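Local coordinates for protein transcriptional regulator (LacI family) (Clostridium acetobutylicum ATCC 824, PDB 3G85) that probably acts as a LacI-family transcriptional regulator that binds DNA, the part crystallised here having the periplasmic-binding-protein-like fold, at residues P93-N98 against S105-D110. Residues are numbered along the deposited sequence; the frame is centred on the assembly and turned at random.
Sequences PIILFN and SSVNVD
Leu96 and Ser106 face each other in a parallel beta bridge between strands 94-97 and 105-109. Leu96 N donates to Ser105 O at 3.0 Å. Leu96 O accepts Val107 N. The third rung, Asn98 N to Val107 O, is the shortest at 2.8 Å.

At Asn98 the next acceptor is a side-chain oxygen rather than a backbone carbonyl. Its CB leads away from strand 105-109, but Asn98 CG turns back to within 4.1 Å of Val109 CG1. Asn98 OD1 then accepts Val109 N at 3.1 Å. The bond is straight, but the N-H approaches from above the amide plane of Asn98, 48° out of it. Asn98 OD1 also accepts ND2 of Asn111, so two donors grip the oxygen. Asn98 ND2 rests 3.9 Å from Val109 CG1, and a bound glycerol lies about 4 Å from the Asn98 side chain.

On one face Ile95 CG2 meets Val107 CG2 at 4.2 Å. Helix 245-260 covers Ile95 and Phe97 there, while Leu96 packs on helix 79-87 on the opposite face. These are neighbouring inner strands, between strands 71-74 and 269-272, of the helix-covered parallel sheet in one lobe of the two-lobed periplasmic-binding-protein-like fold, as in other LacI-family regulators.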
ATOM      1  N   PRO A  93      14.918 -17.507  -6.705  1.00 30.74           N
ATOM      2  CA  PRO A  93      13.981 -17.186  -5.629  1.00 29.96           C
ATOM      3  C   PRO A  93      13.175 -15.938  -5.995  1.00 29.32           C
ATOM      4  O   PRO A  93      13.759 -14.953  -6.493  1.00 28.12           O
ATOM      5  CB  PRO A  93      14.890 -16.841  -4.458  1.00 30.05           C
ATOM      6  CG  PRO A  93      16.236 -17.414  -4.823  1.00 31.43           C
ATOM      7  CD  PRO A  93      16.317 -17.340  -6.293  1.00 30.78           C
ATOM      8  N   ILE A  94      11.869 -15.991  -5.733  1.00 28.17           N
ATOM      9  CA  ILE A  94      10.953 -14.877  -5.988  1.00 27.47           C
ATOM     10  C   ILE A  94      10.194 -14.531  -4.718  1.00 26.62           C
ATOM     11  O   ILE A  94       9.578 -15.393  -4.098  1.00 25.98           O
ATOM     12  CB  ILE A  94       9.910 -15.198  -7.094  1.00 28.29           C
ATOM     13  CG1 ILE A  94      10.611 -15.518  -8.436  1.00 27.77           C
ATOM     14  CG2 ILE A  94       8.887 -14.045  -7.216  1.00 25.21           C
ATOM     15  CD1 ILE A  94       9.705 -15.669  -9.647  1.00 29.50           C
ATOM     16  N   ILE A  95      10.246 -13.261  -4.337  1.00 23.96           N
ATOM     17  CA  ILE A  95       9.483 -12.762  -3.192  1.00 23.68           C
ATOM     18  C   ILE A  95       8.281 -11.953  -3.705  1.00 22.98           C
ATOM     19  O   ILE A  95       8.449 -11.017  -4.490  1.00 23.01           O
ATOM     20  CB  ILE A  95      10.354 -11.868  -2.333  1.00 23.32           C
ATOM     21  CG1 ILE A  95      11.640 -12.616  -1.982  1.00 26.35           C
ATOM     22  CG2 ILE A  95       9.640 -11.479  -1.027  1.00 23.01           C
ATOM     23  CD1 ILE A  95      12.505 -11.837  -1.161  1.00 31.60           C
ATOM     24  N   LEU A  96       7.087 -12.305  -3.259  1.00 22.05           N
ATOM     25  CA  LEU A  96       5.909 -11.529  -3.569  1.00 22.16           C
ATOM     26  C   LEU A  96       5.737 -10.466  -2.497  1.00 21.85           C
ATOM     27  O   LEU A  96       5.840 -10.760  -1.310  1.00 21.12           O
ATOM     28  CB  LEU A  96       4.667 -12.419  -3.604  1.00 22.79           C
ATOM     29  CG  LEU A  96       4.764 -13.573  -4.609  1.00 20.49           C
ATOM     30  CD1 LEU A  96       3.400 -14.355  -4.606  1.00 22.06           C
ATOM     31  CD2 LEU A  96       5.090 -13.016  -5.977  1.00 23.81           C
ATOM     32  N   PHE A  97       5.452  -9.239  -2.914  1.00 22.25           N
ATOM     33  CA  PHE A  97       5.227  -8.159  -1.980  1.00 21.95           C
ATOM     34  C   PHE A  97       3.730  -7.999  -1.744  1.00 23.16           C
ATOM     35  O   PHE A  97       2.950  -7.755  -2.699  1.00 23.12           O
ATOM     36  CB  PHE A  97       5.852  -6.876  -2.550  1.00 22.52           C
ATOM     37  CG  PHE A  97       6.026  -5.784  -1.545  1.00 23.86           C
ATOM     38  CD1 PHE A  97       7.244  -5.611  -0.913  1.00 26.04           C
ATOM     39  CD2 PHE A  97       4.984  -4.897  -1.269  1.00 23.77           C
ATOM     40  CE1 PHE A  97       7.435  -4.576   0.013  1.00 24.32           C
ATOM     41  CE2 PHE A  97       5.164  -3.856  -0.329  1.00 24.04           C
ATOM     42  CZ  PHE A  97       6.403  -3.718   0.310  1.00 23.62           C
ATOM     43  N   ASN A  98       3.322  -8.149  -0.485  1.00 23.67           N
ATOM     44  CA  ASN A  98       1.936  -8.075  -0.044  1.00 25.46           C
ATOM     45  C   ASN A  98       0.968  -9.018  -0.772  1.00 27.06           C
ATOM     46  O   ASN A  98      -0.100  -8.592  -1.232  1.00 28.32           O
ATOM     47  CB  ASN A  98       1.420  -6.616  -0.127  1.00 25.37           C
ATOM     48  CG  ASN A  98       0.411  -6.289   0.960  1.00 26.59           C
ATOM     49  OD1 ASN A  98       0.296  -6.992   1.971  1.00 25.21           O
ATOM     50  ND2 ASN A  98      -0.328  -5.207   0.756  1.00 23.76           N
ATOM     51  N   SER A 105       7.627 -17.344  -1.080  1.00 23.27           N
ATOM     52  CA  SER A 105       7.863 -16.497   0.092  1.00 21.90           C
ATOM     53  C   SER A 105       7.332 -15.073  -0.173  1.00 21.99           C
ATOM     54  O   SER A 105       7.189 -14.608  -1.351  1.00 20.44           O
ATOM     55  CB  SER A 105       9.356 -16.498   0.461  1.00 22.34           C
ATOM     56  OG  SER A 105       9.822 -17.834   0.778  1.00 21.97           O
ATOM     57  N   SER A 106       6.999 -14.381   0.901  1.00 20.88           N
ATOM     58  CA  SER A 106       6.344 -13.095   0.772  1.00 21.23           C
ATOM     59  C   SER A 106       6.656 -12.200   1.956  1.00 20.93           C
ATOM     60  O   SER A 106       6.963 -12.680   3.063  1.00 19.89           O
ATOM     61  CB  SER A 106       4.818 -13.259   0.608  1.00 22.06           C
ATOM     62  OG  SER A 106       4.231 -13.883   1.756  1.00 20.52           O
ATOM     63  N   VAL A 107       6.594 -10.884   1.707  1.00 20.25           N
ATOM     64  CA  VAL A 107       6.653  -9.882   2.763  1.00 20.44           C
ATOM     65  C   VAL A 107       5.359  -9.050   2.623  1.00 20.45           C
ATOM     66  O   VAL A 107       5.129  -8.420   1.572  1.00 20.21           O
ATOM     67  CB  VAL A 107       7.956  -9.002   2.636  1.00 20.88           C
ATOM     68  CG1 VAL A 107       8.006  -7.894   3.638  1.00 20.22           C
ATOM     69  CG2 VAL A 107       9.231  -9.856   2.819  1.00 20.69           C
ATOM     70  N   ASN A 108       4.518  -9.088   3.645  1.00 19.16           N
ATOM     71  CA  ASN A 108       3.149  -8.562   3.564  1.00 20.51           C
ATOM     72  C   ASN A 108       2.852  -7.673   4.739  1.00 19.77           C
ATOM     73  O   ASN A 108       3.638  -7.600   5.683  1.00 20.78           O
ATOM     74  CB  ASN A 108       2.103  -9.688   3.558  1.00 20.61           C
ATOM     75  CG  ASN A 108       2.409 -10.810   2.555  1.00 25.63           C
ATOM     76  OD1 ASN A 108       2.185 -11.985   2.860  1.00 34.99           O
ATOM     77  ND2 ASN A 108       2.921 -10.481   1.404  1.00 23.37           N
ATOM     78  N   VAL A 109       1.736  -6.953   4.675  1.00 20.33           N
ATOM     79  CA  VAL A 109       1.315  -6.169   5.825  1.00 20.35           C
ATOM     80  C   VAL A 109      -0.075  -6.677   6.191  1.00 21.39           C
ATOM     81  O   VAL A 109      -0.782  -7.239   5.353  1.00 21.86           O
ATOM     82  CB  VAL A 109       1.410  -4.633   5.544  1.00 20.97           C
ATOM     83  CG1 VAL A 109       0.360  -4.236   4.479  1.00 20.09           C
ATOM     84  CG2 VAL A 109       1.276  -3.792   6.849  1.00 20.87           C
ATOM     85  N   ASP A 110      -0.485  -6.544   7.447  1.00 21.34           N
ATOM     86  CA  ASP A 110      -1.851  -7.010   7.787  1.00 22.24           C
ATOM     87  C   ASP A 110      -2.894  -5.982   7.387  1.00 22.10           C
ATOM     88  O   ASP A 110      -3.216  -5.068   8.143  1.00 21.35           O
ATOM     89  CB  ASP A 110      -2.008  -7.393   9.254  1.00 23.87           C
ATOM     90  CG  ASP A 110      -3.290  -8.252   9.492  1.00 27.31           C
ATOM     91  OD1 ASP A 110      -4.316  -8.064   8.792  1.00 27.14           O
ATOM     92  OD2 ASP A 110      -3.272  -9.129  10.378  1.00 31.66           O
TER
HETATM   93  O   HOH W   1       9.718 -17.704  -3.140  1.00 25.85           O